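PDB 3RNR: stage II sporulation E family protein from Thermanaerovibrio acidaminovorans, which is of unknown biological function but probably acts as a metal-dependent protein serine/threonine phosphatase of the PP2C type. Local coordinates for residues Arg24-Ala29 with Tyr168-Glu173; Ala56-Ala61 with Gly65-Thr70. All blocks are in the same frame, centred on the assembly; numbering follows the deposited sequence.

Contact 1. Residues Arg24-Ala29 with Tyr168-Glu173; sequences RGDEAA and YRSLHE
Asp26, in the first turn of the helix that starts at Gly25, reaches across to Ser170 and His172 of the loop, and its carboxylate carries the whole contact through two hydrogen bonds, one on each oxygen. Ser170 OG donates to Asp26 OD1 at 2.7 Å, approaching the syn lone pair. On the second oxygen, His172 NE2 donates to Asp26 OD2 over 2.9 Å with an N-H...O angle of 158°. OD2 lies at the ring edge, near the imidazole plane, while the carboxylate itself is turned 37° from the ring. A short, forked acid suits the position because it can engage a hydroxyl and a ring N-H together. Ser170 OG stands between its own backbone N and carbonyl carbon (chi1 59°), which directs the hydroxyl at the helix. A second partner fixes the imidazole: ND1 of His172 is hydrogen-bonded to Asp9 of the second subunit. With a carboxylate at each nitrogen, the ring may well favour the doubly protonated form.

Charge pairing occurs within the helix start itself. Arg24, at the N-cap position, grips Glu27 side-on, NE meeting OE2 at 2.9 Å and NH1 meeting OE1 at 2.8 Å, both within the guanidinium plane. In the loop, Arg169 points to other partners, including a salt bridge to Asp17 of the DGMGG sequence.

The contact buries little, 99 Å² in all, and relies on polar bonds at the surface. Its central feature is a His-carboxylate hydrogen bond, with a serine hydroxyl on the other carboxylate oxygen. In the alpha-beta-beta-alpha sandwich of the PP2C fold it ties the start of helix 25-41 to the loop between strands 159-164 and 176-181, at the subunit interface.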
loop_
_atom_site.group_PDB
_atom_site.type_symbol
_atom_site.label_atom_id
_atom_site.label_comp_id
_atom_site.label_asym_id
_atom_site.label_seq_id
_atom_site.Cartn_x
_atom_site.Cartn_y
_atom_site.Cartn_z
ATOM N N ARG B 24 9.207 1.877 21.277
ATOM C CA ARG B 24 9.313 1.179 19.998
ATOM C C ARG B 24 8.056 1.341 19.150
ATOM O O ARG B 24 7.585 0.392 18.518
ATOM C CB ARG B 24 9.684 -0.291 20.222
ATOM C CG ARG B 24 11.039 -0.442 20.942
ATOM C CD ARG B 24 11.361 -1.880 21.345
ATOM N NE ARG B 24 11.737 -2.717 20.211
ATOM C CZ ARG B 24 12.027 -4.012 20.304
ATOM N NH1 ARG B 24 12.355 -4.708 19.218
ATOM N NH2 ARG B 24 11.979 -4.612 21.485
ATOM N N GLY B 25 7.537 2.564 19.116
ATOM C CA GLY B 25 6.327 2.853 18.362
ATOM C C GLY B 25 6.432 2.524 16.881
ATOM O O GLY B 25 5.494 1.991 16.291
ATOM N N ASP B 26 7.571 2.836 16.272
ATOM C CA ASP B 26 7.745 2.571 14.847
ATOM C C ASP B 26 7.740 1.076 14.527
ATOM O O ASP B 26 7.202 0.661 13.512
ATOM C CB ASP B 26 9.036 3.222 14.334
ATOM C CG ASP B 26 8.852 4.701 13.990
ATOM O OD1 ASP B 26 7.758 5.256 14.262
ATOM O OD2 ASP B 26 9.801 5.307 13.445
ATOM N N GLU B 27 8.357 0.272 15.388
ATOM C CA GLU B 27 8.341 -1.172 15.218
ATOM C C GLU B 27 6.943 -1.754 15.407
ATOM O O GLU B 27 6.568 -2.688 14.707
ATOM C CB GLU B 27 9.331 -1.839 16.184
ATOM C CG GLU B 27 10.780 -1.515 15.870
ATOM C CD GLU B 27 11.740 -2.117 16.889
ATOM O OE1 GLU B 27 11.956 -3.340 16.844
ATOM O OE2 GLU B 27 12.260 -1.369 17.739
ATOM N N ALA B 28 6.177 -1.228 16.360
ATOM C CA ALA B 28 4.776 -1.637 16.501
ATOM C C ALA B 28 3.979 -1.299 15.240
ATOM O O ALA B 28 3.188 -2.110 14.752
ATOM C CB ALA B 28 4.135 -0.948 17.697
ATOM N N ALA B 29 4.166 -0.079 14.746
ATOM C CA ALA B 29 3.463 0.378 13.554
ATOM C C ALA B 29 3.812 -0.502 12.356
ATOM O O ALA B 29 2.939 -0.818 11.551
ATOM C CB ALA B 29 3.785 1.831 13.261
ATOM N N TYR B 168 1.558 12.767 19.002
ATOM C CA TYR B 168 2.536 11.793 19.493
ATOM C C TYR B 168 3.412 11.177 18.391
ATOM O O TYR B 168 4.319 10.398 18.676
ATOM C CB TYR B 168 1.810 10.669 20.254
ATOM C CG TYR B 168 0.735 9.968 19.438
ATOM C CD1 TYR B 168 1.072 9.031 18.463
ATOM C CD2 TYR B 168 -0.616 10.253 19.631
ATOM C CE1 TYR B 168 0.089 8.396 17.698
ATOM C CE2 TYR B 168 -1.607 9.622 18.870
ATOM C CZ TYR B 168 -1.242 8.695 17.915
ATOM O OH TYR B 168 -2.210 8.073 17.165
ATOM N N ARG B 169 3.123 11.504 17.135
ATOM C CA ARG B 169 3.749 10.824 15.999
ATOM C C ARG B 169 5.259 11.029 15.868
ATOM O O ARG B 169 5.780 12.119 16.123
ATOM C CB ARG B 169 3.039 11.213 14.698
ATOM C CG ARG B 169 1.608 10.706 14.633
ATOM C CD ARG B 169 0.730 11.586 13.753
ATOM N NE ARG B 169 1.073 11.511 12.340
ATOM C CZ ARG B 169 1.233 12.575 11.561
ATOM N NH1 ARG B 169 1.548 12.419 10.282
ATOM N NH2 ARG B 169 1.082 13.794 12.063
ATOM N N SER B 170 5.957 9.962 15.480
ATOM C CA SER B 170 7.376 10.045 15.130
ATOM C C SER B 170 7.516 10.881 13.854
ATOM O O SER B 170 6.640 10.856 12.990
ATOM C CB SER B 170 7.966 8.641 14.912
ATOM O OG SER B 170 7.279 7.933 13.872
ATOM N N LEU B 171 8.620 11.612 13.728
ATOM C CA LEU B 171 8.819 12.497 12.583
ATOM C C LEU B 171 9.348 11.751 11.355
ATOM O O LEU B 171 10.401 11.114 11.405
ATOM C CB LEU B 171 9.753 13.655 12.954
ATOM C CG LEU B 171 9.342 14.434 14.209
ATOM C CD1 LEU B 171 10.232 15.654 14.411
ATOM C CD2 LEU B 171 7.875 14.840 14.142
ATOM N N HIS B 172 8.608 11.833 10.256
ATOM C CA HIS B 172 9.015 11.204 9.005
ATOM C C HIS B 172 8.560 12.033 7.808
ATOM O O HIS B 172 7.590 12.793 7.901
ATOM C CB HIS B 172 8.423 9.792 8.893
ATOM C CG HIS B 172 9.050 8.796 9.820
ATOM N ND1 HIS B 172 10.274 8.219 9.573
ATOM C CD2 HIS B 172 8.611 8.269 10.991
ATOM C CE1 HIS B 172 10.571 7.381 10.555
ATOM N NE2 HIS B 172 9.577 7.394 11.424
ATOM N N GLU B 173 9.271 11.880 6.691
ATOM C CA GLU B 173 8.824 12.398 5.403
ATOM C C GLU B 173 7.848 11.392 4.818
ATOM O O GLU B 173 8.127 10.197 4.811
ATOM C CB GLU B 173 10.014 12.542 4.448
ATOM C CG GLU B 173 10.836 13.800 4.657
ATOM C CD GLU B 173 10.007 15.057 4.467
ATOM O OE1 GLU B 173 9.398 15.210 3.382
ATOM O OE2 GLU B 173 9.952 15.880 5.407
#

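Contact 2. Residues Ala56-Ala61 with Gly65-Thr70; sequences AVHRWA and GILGRT
The carbonyl O of Ala61 accepts the backbone N-H of Ile66 at 3.0 Å with a bent N-H...O angle of 133°, next to the Schellman motif that ends the helix at Gly65, after which a type II beta turn runs from Ile66 to Arg69. Glycine suits both reversals: Gly65 leaves the helix at positive phi, and Gly68 takes the third position of the turn, where a CB would jam against the preceding carbonyl. The turn is closed by Arg69 N to Ile66 O at 2.8 Å.

Around this backbone the side chains fold back on the helix. Leu67 lays CD1 over one face of the His58 ring, 3.8 Å from its centroid and 13° from the ring normal, a CH-pi contact. CD2 meets the same ring at NE2 and CE1. His58 extends with CG anti to its backbone N (chi1 -168°), which brings the ring face under Leu67. Small Ala61 lets the chain come close, its CB packing 3.7 Å from Thr70 CG2.

The side chains of Trp60 and Thr70 cross at about a right angle: Thr70 OG1 lies 3.5 Å from Trp60 CZ3, at the ring edge near its plane. That hydroxyl is hydrogen-bonded to the carbonyl of Ile23, so the indole merely packs against it. Ile66 CD1 adds an apolar touch to CH2 of Trp60, and its CG1 lies against Ala61.

Trp60 also packs on helix 25-41, where Arg31 makes a cation-pi contact with it. Residues 65-70 thus close the C-terminal end of helix 46-63 and lead into strand 72-80, Thr70 packing on Ala28 of helix 25-41.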
loop_
_atom_site.group_PDB
_atom_site.type_symbol
_atom_site.label_atom_id
_atom_site.label_comp_id
_atom_site.label_asym_id
_atom_site.label_seq_id
_atom_site.Cartn_x
_atom_site.Cartn_y
_atom_site.Cartn_z
ATOM N N ALA B 56 -0.653 -9.452 15.525
ATOM C CA ALA B 56 0.773 -9.326 15.230
ATOM C C ALA B 56 1.516 -8.474 16.249
ATOM O O ALA B 56 2.606 -8.832 16.692
ATOM C CB ALA B 56 0.994 -8.770 13.821
ATOM N N VAL B 57 0.942 -7.332 16.606
ATOM C CA VAL B 57 1.595 -6.466 17.580
ATOM C C VAL B 57 1.595 -7.119 18.969
ATOM O O VAL B 57 2.603 -7.105 19.678
ATOM C CB VAL B 57 0.970 -5.049 17.608
ATOM C CG1 VAL B 57 1.539 -4.232 18.761
ATOM C CG2 VAL B 57 1.247 -4.335 16.270
ATOM N N HIS B 58 0.464 -7.712 19.338
ATOM C CA HIS B 58 0.325 -8.371 20.637
ATOM C C HIS B 58 1.369 -9.488 20.808
ATOM O O HIS B 58 2.015 -9.612 21.856
ATOM C CB HIS B 58 -1.096 -8.935 20.758
ATOM C CG HIS B 58 -1.472 -9.378 22.141
ATOM N ND1 HIS B 58 -0.964 -10.518 22.723
ATOM C CD2 HIS B 58 -2.343 -8.853 23.039
ATOM C CE1 HIS B 58 -1.490 -10.671 23.928
ATOM N NE2 HIS B 58 -2.332 -9.674 24.141
ATOM N N ARG B 59 1.522 -10.293 19.765
ATOM C CA ARG B 59 2.444 -11.429 19.749
ATOM C C ARG B 59 3.892 -10.941 19.891
ATOM O O ARG B 59 4.641 -11.401 20.759
ATOM C CB ARG B 59 2.230 -12.188 18.429
ATOM C CG ARG B 59 2.871 -13.560 18.265
ATOM C CD ARG B 59 2.189 -14.343 17.104
ATOM N NE ARG B 59 2.028 -13.555 15.867
ATOM C CZ ARG B 59 0.897 -13.451 15.159
ATOM N NH1 ARG B 59 -0.200 -14.089 15.550
ATOM N NH2 ARG B 59 0.854 -12.708 14.051
ATOM N N TRP B 60 4.273 -9.996 19.036
ATOM C CA TRP B 60 5.593 -9.364 19.086
ATOM C C TRP B 60 5.896 -8.663 20.431
ATOM O O TRP B 60 6.981 -8.824 20.996
ATOM C CB TRP B 60 5.713 -8.370 17.921
ATOM C CG TRP B 60 6.859 -7.417 18.031
ATOM C CD1 TRP B 60 8.176 -7.680 17.768
ATOM C CD2 TRP B 60 6.794 -6.035 18.412
ATOM N NE1 TRP B 60 8.932 -6.549 17.970
ATOM C CE2 TRP B 60 8.110 -5.526 18.364
ATOM C CE3 TRP B 60 5.752 -5.179 18.785
ATOM C CZ2 TRP B 60 8.411 -4.202 18.686
ATOM C CZ3 TRP B 60 6.051 -3.871 19.101
ATOM C CH2 TRP B 60 7.370 -3.391 19.044
ATOM N N ALA B 61 4.943 -7.884 20.935
ATOM C CA ALA B 61 5.113 -7.184 22.207
ATOM C C ALA B 61 5.323 -8.167 23.368
ATOM O O ALA B 61 6.190 -7.970 24.220
ATOM C CB ALA B 61 3.909 -6.281 22.479
ATOM N N GLY B 65 8.590 -8.921 26.032
ATOM C CA GLY B 65 8.292 -8.629 27.431
ATOM C C GLY B 65 7.701 -7.245 27.656
ATOM O O GLY B 65 7.630 -6.759 28.782
ATOM N N ILE B 66 7.356 -6.589 26.552
ATOM C CA ILE B 66 6.763 -5.247 26.520
ATOM C C ILE B 66 5.230 -5.077 26.359
ATOM O O ILE B 66 4.786 -3.988 25.998
ATOM C CB ILE B 66 7.541 -4.273 25.610
ATOM C CG1 ILE B 66 7.639 -4.808 24.186
ATOM C CG2 ILE B 66 8.933 -4.030 26.175
ATOM C CD1 ILE B 66 8.335 -3.836 23.255
ATOM N N LEU B 67 4.452 -6.154 26.437
ATOM C CA LEU B 67 3.020 -6.060 26.129
ATOM C C LEU B 67 2.338 -4.928 26.883
ATOM O O LEU B 67 2.484 -4.798 28.092
ATOM C CB LEU B 67 2.308 -7.372 26.446
ATOM C CG LEU B 67 0.795 -7.384 26.188
ATOM C CD1 LEU B 67 0.497 -7.131 24.714
ATOM C CD2 LEU B 67 0.174 -8.708 26.642
ATOM N N GLY B 68 1.594 -4.099 26.155
ATOM C CA GLY B 68 0.867 -3.003 26.769
ATOM C C GLY B 68 1.697 -1.741 26.857
ATOM O O GLY B 68 1.178 -0.669 27.132
ATOM N N ARG B 69 3.004 -1.880 26.662
ATOM C CA ARG B 69 3.904 -0.729 26.712
ATOM C C ARG B 69 4.336 -0.183 25.347
ATOM O O ARG B 69 5.119 0.772 25.267
ATOM C CB ARG B 69 5.113 -1.034 27.604
ATOM C CG ARG B 69 4.744 -1.182 29.073
ATOM C CD ARG B 69 5.956 -0.948 29.964
ATOM N NE ARG B 69 6.959 -1.991 29.807
ATOM C CZ ARG B 69 8.247 -1.838 30.096
ATOM N NH1 ARG B 69 9.085 -2.848 29.924
ATOM N NH2 ARG B 69 8.696 -0.676 30.551
ATOM N N THR B 70 3.833 -0.802 24.282
ATOM C CA THR B 70 4.148 -0.401 22.918
ATOM C C THR B 70 2.849 -0.572 22.114
ATOM O O THR B 70 2.029 -1.428 22.427
ATOM C CB THR B 70 5.272 -1.288 22.309
ATOM O OG1 THR B 70 5.541 -0.900 20.947
ATOM C CG2 THR B 70 4.887 -2.753 22.360
#

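Overall arrangement
Contacts 1 and 2 lie about 15 Å apart between centres, on the same side of the chain's centre; contact 1 uses the start of helix 25-41, against which contact 2 packs. That start binds the loop 168-173 through one side, while Arg24, Glu27 and Ala28 pack against contact 2: Glu27 CB lies 3.6 Å from Trp60 CZ2, and Ala28 CB lies 3.5 Å from Thr70 OG1. Ala28 O also packs 3.3 Å from Val57 CG2. Glycerol, probably from the crystallisation liquor, is found about 3 Å from the Asp26 side chain and about 4 Å from that of Trp60. Contact 1 alone reaches the second subunit; the Arg169-Asp17 pair places it next to the family's DGMGG sequence.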